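Local coordinates for CghA (Chaetomium globosum, PDB 6KBC), which belongs to the Diels-Alderase family, with two beta-rich domains of the calycin clan, and holds WK1 in a pocket of the chain, at residues A181-I187 with G225-L231. Sequence-based numbering, arbitrary orientation.
With WK1 ((2S)-3-[(2S,4E)-4-[[(1R,2S,4aR,6S,8R,8aS)-2-[(E)-but-2-en-2-yl]-6,8-dimethyl-1,2,4a,5,6,7,8,8a-octahydronaphthalen-1-yl]-oxidanyl-methylidene]-3,5-bis(oxidanylidene)pyrrolidin-2-yl]-2-methyl-2-oxidanyl-propanoic acid), chain B.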
loop_
_atom_site.group_PDB
_atom_site.type_symbol
_atom_site.label_atom_id
_atom_site.label_comp_id
_atom_site.label_asym_id
_atom_site.label_seq_id
_atom_site.Cartn_x
_atom_site.Cartn_y
_atom_site.Cartn_z
ATOM N N ALA A 181 -3.580 -1.879 14.801
ATOM C CA ALA A 181 -2.773 -1.415 13.682
ATOM C C ALA A 181 -3.695 -1.242 12.482
ATOM O O ALA A 181 -4.548 -2.097 12.224
ATOM C CB ALA A 181 -1.644 -2.412 13.373
ATOM N N TYR A 182 -3.547 -0.132 11.762
ATOM C CA TYR A 182 -4.542 0.263 10.773
ATOM C C TYR A 182 -3.907 0.413 9.405
ATOM O O TYR A 182 -2.833 1.006 9.269
ATOM C CB TYR A 182 -5.257 1.549 11.178
ATOM C CG TYR A 182 -5.763 1.445 12.582
ATOM C CD1 TYR A 182 -7.007 0.884 12.847
ATOM C CD2 TYR A 182 -4.977 1.847 13.647
ATOM C CE1 TYR A 182 -7.459 0.753 14.142
ATOM C CE2 TYR A 182 -5.421 1.719 14.946
ATOM C CZ TYR A 182 -6.656 1.176 15.187
ATOM O OH TYR A 182 -7.088 1.053 16.486
ATOM N N TRP A 183 -4.560 -0.187 8.419
ATOM C CA TRP A 183 -4.230 -0.001 7.016
ATOM C C TRP A 183 -5.513 -0.238 6.246
ATOM O O TRP A 183 -6.103 -1.317 6.330
ATOM C CB TRP A 183 -3.127 -0.953 6.549
ATOM C CG TRP A 183 -2.762 -0.734 5.121
ATOM C CD1 TRP A 183 -3.560 -0.936 4.026
ATOM C CD2 TRP A 183 -1.516 -0.255 4.624
ATOM N NE1 TRP A 183 -2.877 -0.616 2.881
ATOM C CE2 TRP A 183 -1.619 -0.198 3.219
ATOM C CE3 TRP A 183 -0.313 0.113 5.225
ATOM C CZ2 TRP A 183 -0.575 0.237 2.414
ATOM C CZ3 TRP A 183 0.719 0.538 4.429
ATOM C CH2 TRP A 183 0.580 0.609 3.034
ATOM N N PHE A 184 -5.968 0.771 5.519
ATOM C CA PHE A 184 -7.147 0.601 4.697
ATOM C C PHE A 184 -7.022 1.579 3.535
ATOM O O PHE A 184 -5.999 2.253 3.378
ATOM C CB PHE A 184 -8.417 0.791 5.536
ATOM C CG PHE A 184 -8.500 2.139 6.182
ATOM C CD1 PHE A 184 -7.936 2.359 7.439
ATOM C CD2 PHE A 184 -9.098 3.199 5.520
ATOM C CE1 PHE A 184 -7.979 3.614 8.026
ATOM C CE2 PHE A 184 -9.156 4.454 6.103
ATOM C CZ PHE A 184 -8.601 4.662 7.355
ATOM N N ARG A 185 -8.064 1.672 2.725
ATOM C CA ARG A 185 -7.951 2.348 1.436
ATOM C C ARG A 185 -8.959 3.482 1.332
ATOM O O ARG A 185 -10.133 3.249 0.993
ATOM C CB ARG A 185 -8.130 1.334 0.308
ATOM C CG ARG A 185 -6.947 0.358 0.262
ATOM C CD ARG A 185 -7.252 -0.902 -0.523
ATOM N NE ARG A 185 -8.240 -1.730 0.147
ATOM C CZ ARG A 185 -7.953 -2.624 1.091
ATOM N NH1 ARG A 185 -6.694 -2.815 1.463
ATOM N NH2 ARG A 185 -8.928 -3.319 1.652
ATOM N N PRO A 186 -8.552 4.717 1.609
ATOM C CA PRO A 186 -9.470 5.850 1.401
ATOM C C PRO A 186 -9.982 5.940 -0.022
ATOM O O PRO A 186 -11.141 6.324 -0.239
ATOM C CB PRO A 186 -8.608 7.057 1.781
ATOM C CG PRO A 186 -7.675 6.511 2.814
ATOM C CD PRO A 186 -7.306 5.139 2.275
ATOM N N ILE A 187 -9.155 5.601 -1.009
ATOM C CA ILE A 187 -9.618 5.443 -2.380
ATOM C C ILE A 187 -9.174 4.076 -2.873
ATOM O O ILE A 187 -7.979 3.850 -3.110
ATOM C CB ILE A 187 -9.112 6.547 -3.313
ATOM C CG1 ILE A 187 -9.536 7.918 -2.783
ATOM C CG2 ILE A 187 -9.661 6.305 -4.696
ATOM C CD1 ILE A 187 -8.797 9.066 -3.436
ATOM N N GLY A 225 -4.522 3.612 -6.373
ATOM C CA GLY A 225 -5.364 3.911 -5.220
ATOM C C GLY A 225 -4.612 4.711 -4.198
ATOM O O GLY A 225 -3.439 4.974 -4.393
ATOM N N MET A 226 -5.316 5.064 -3.143
ATOM C CA MET A 226 -4.729 5.807 -2.024
ATOM C C MET A 226 -4.942 4.951 -0.778
ATOM O O MET A 226 -6.051 4.551 -0.543
ATOM C CB MET A 226 -5.385 7.173 -1.871
ATOM C CG MET A 226 -4.605 8.082 -0.982
ATOM S SD MET A 226 -5.091 7.846 0.700
ATOM C CE MET A 226 -3.667 8.478 1.567
ATOM N N ASP A 227 -3.854 4.600 -0.112
ATOM C CA ASP A 227 -3.901 3.759 1.103
ATOM C C ASP A 227 -3.481 4.617 2.293
ATOM O O ASP A 227 -2.612 5.425 2.143
ATOM C CB ASP A 227 -3.035 2.512 0.979
ATOM C CG ASP A 227 -3.529 1.495 -0.033
ATOM O OD1 ASP A 227 -4.087 1.879 -1.017
ATOM O OD2 ASP A 227 -3.338 0.339 0.199
ATOM N N ARG A 228 -4.075 4.343 3.435
ATOM C CA ARG A 228 -3.825 5.123 4.640
ATOM C C ARG A 228 -3.565 4.163 5.782
ATOM O O ARG A 228 -4.326 3.211 5.976
ATOM C CB ARG A 228 -5.015 6.030 4.964
ATOM C CG ARG A 228 -4.954 6.723 6.311
ATOM C CD ARG A 228 -3.796 7.687 6.432
ATOM N NE ARG A 228 -4.008 8.563 7.585
ATOM C CZ ARG A 228 -3.150 8.732 8.590
ATOM N NH1 ARG A 228 -1.990 8.096 8.611
ATOM N NH2 ARG A 228 -3.456 9.558 9.582
ATOM N N SER A 229 -2.501 4.417 6.533
ATOM C CA SER A 229 -2.101 3.528 7.605
ATOM C C SER A 229 -1.570 4.336 8.777
ATOM O O SER A 229 -0.999 5.419 8.605
ATOM C CB SER A 229 -1.031 2.548 7.141
ATOM O OG SER A 229 -0.538 1.757 8.218
ATOM N N TRP A 230 -1.764 3.792 9.974
ATOM C CA TRP A 230 -1.029 4.276 11.135
ATOM C C TRP A 230 -0.960 3.170 12.180
ATOM O O TRP A 230 -1.888 2.373 12.321
ATOM C CB TRP A 230 -1.659 5.553 11.704
ATOM C CG TRP A 230 -2.987 5.353 12.354
ATOM C CD1 TRP A 230 -3.230 5.137 13.681
ATOM C CD2 TRP A 230 -4.268 5.387 11.712
ATOM N NE1 TRP A 230 -4.585 5.024 13.899
ATOM C CE2 TRP A 230 -5.241 5.166 12.705
ATOM C CE3 TRP A 230 -4.684 5.563 10.389
ATOM C CZ2 TRP A 230 -6.603 5.123 12.418
ATOM C CZ3 TRP A 230 -6.028 5.524 10.110
ATOM C CH2 TRP A 230 -6.975 5.307 11.118
ATOM N N LEU A 231 0.160 3.134 12.896
ATOM C CA LEU A 231 0.460 2.143 13.924
ATOM C C LEU A 231 1.159 2.861 15.068
ATOM O O LEU A 231 2.063 3.671 14.817
ATOM C CB LEU A 231 1.396 1.046 13.406
ATOM C CG LEU A 231 0.854 -0.032 12.501
ATOM C CD1 LEU A 231 0.866 0.481 11.060
ATOM C CD2 LEU A 231 1.754 -1.252 12.662
HETATM O O WK1 B . 12.245 1.894 0.672
HETATM C C17 WK1 B . 11.290 1.714 -0.039
HETATM O O1 WK1 B . 11.157 2.277 -1.089
HETATM C C19 WK1 B . 10.234 0.767 0.363
HETATM O O2 WK1 B . 10.552 0.071 1.519
HETATM C C18 WK1 B . 10.084 -0.271 -0.707
HETATM C C20 WK1 B . 9.040 1.649 0.597
HETATM C C22 WK1 B . 7.794 0.861 0.632
HETATM N N WK1 B . 6.533 1.577 0.671
HETATM C C21 WK1 B . 5.741 1.032 1.588
HETATM O O5 WK1 B . 4.524 1.470 1.815
HETATM C C23 WK1 B . 7.636 -0.101 1.699
HETATM O O4 WK1 B . 8.536 -0.987 2.074
HETATM C C24 WK1 B . 6.363 -0.075 2.331
HETATM C C16 WK1 B . 5.888 -0.940 3.406
HETATM O O3 WK1 B . 6.685 -1.839 3.837
HETATM C C9 WK1 B . 4.494 -0.860 3.870
HETATM C C8 WK1 B . 3.800 -1.773 2.819
HETATM C C12 WK1 B . 4.244 -1.702 1.372
HETATM C C13 WK1 B . 3.633 -0.960 0.476
HETATM C C90 WK1 B . 4.099 -0.907 -0.939
HETATM C C14 WK1 B . 5.418 -2.494 0.919
HETATM C C7 WK1 B . 3.896 -3.222 3.189
HETATM C C6 WK1 B . 3.506 -3.596 4.378
HETATM C C3 WK1 B . 3.266 -2.515 5.384
HETATM C C4 WK1 B . 4.253 -1.371 5.283
HETATM C C5 WK1 B . 3.711 -0.244 6.140
HETATM C C11 WK1 B . 4.722 0.854 6.246
HETATM C C2 WK1 B . 3.055 -2.960 6.807
HETATM C C1 WK1 B . 2.315 -1.836 7.461
HETATM C C10 WK1 B . 1.797 -2.129 8.830
HETATM C C WK1 B . 3.247 -0.665 7.521
HETATM O O HOH W 1 -4.072 -2.407 0.009
HETATM O O HOH W 2 -6.336 1.838 -2.411
#
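Segments 181-187 and 225-231 pair antiparallel in the calycin-like N-terminal domain, with Trp183 opposite Ser229 as a non-hydrogen-bonded pair. They lie on strands 181-200 and 223-231. Phe184 and Arg228 form a hydrogen-bonded pair, with Arg228 N 2.8 Å from Phe184 O. Beyond it the register shifts by one, a beta bulge, before Ile187 pairs with Met226. Trp183 and Leu231 line the WK1 pocket. Trp183 has its CG anti to the backbone N (chi1 -178°). Its NE1 donates to Asp227 OD2 (2.9 Å) on the anti side of the carboxylate, which helps to set the rotation of the indole. CZ3 of Trp183 lies 3.5 Å from WK1 C5, and Leu231 CD1 3.6 Å from WK1 C10. A water joins Asp227 OD2 to Arg185 NH1, which also bonds to Asn272 O. Ser229 OG and Trp230 N both donate to Tyr182 O, the hydroxyl from 2.6 Å in the carbonyl plane. On the other face, Tyr182 CB sits 3.8 Å over the six-membered ring centroid of Trp230. Phe184 CE1 meets Trp230 CZ3 rim to rim at 3.4 Å, the planes at 84°. Strand 46-54 pairs with the far edge of 225-231. Asp227 OD1 salt-bridges Arg246 on strand 239-249, and Trp183 touches Met257 on strand 252-261.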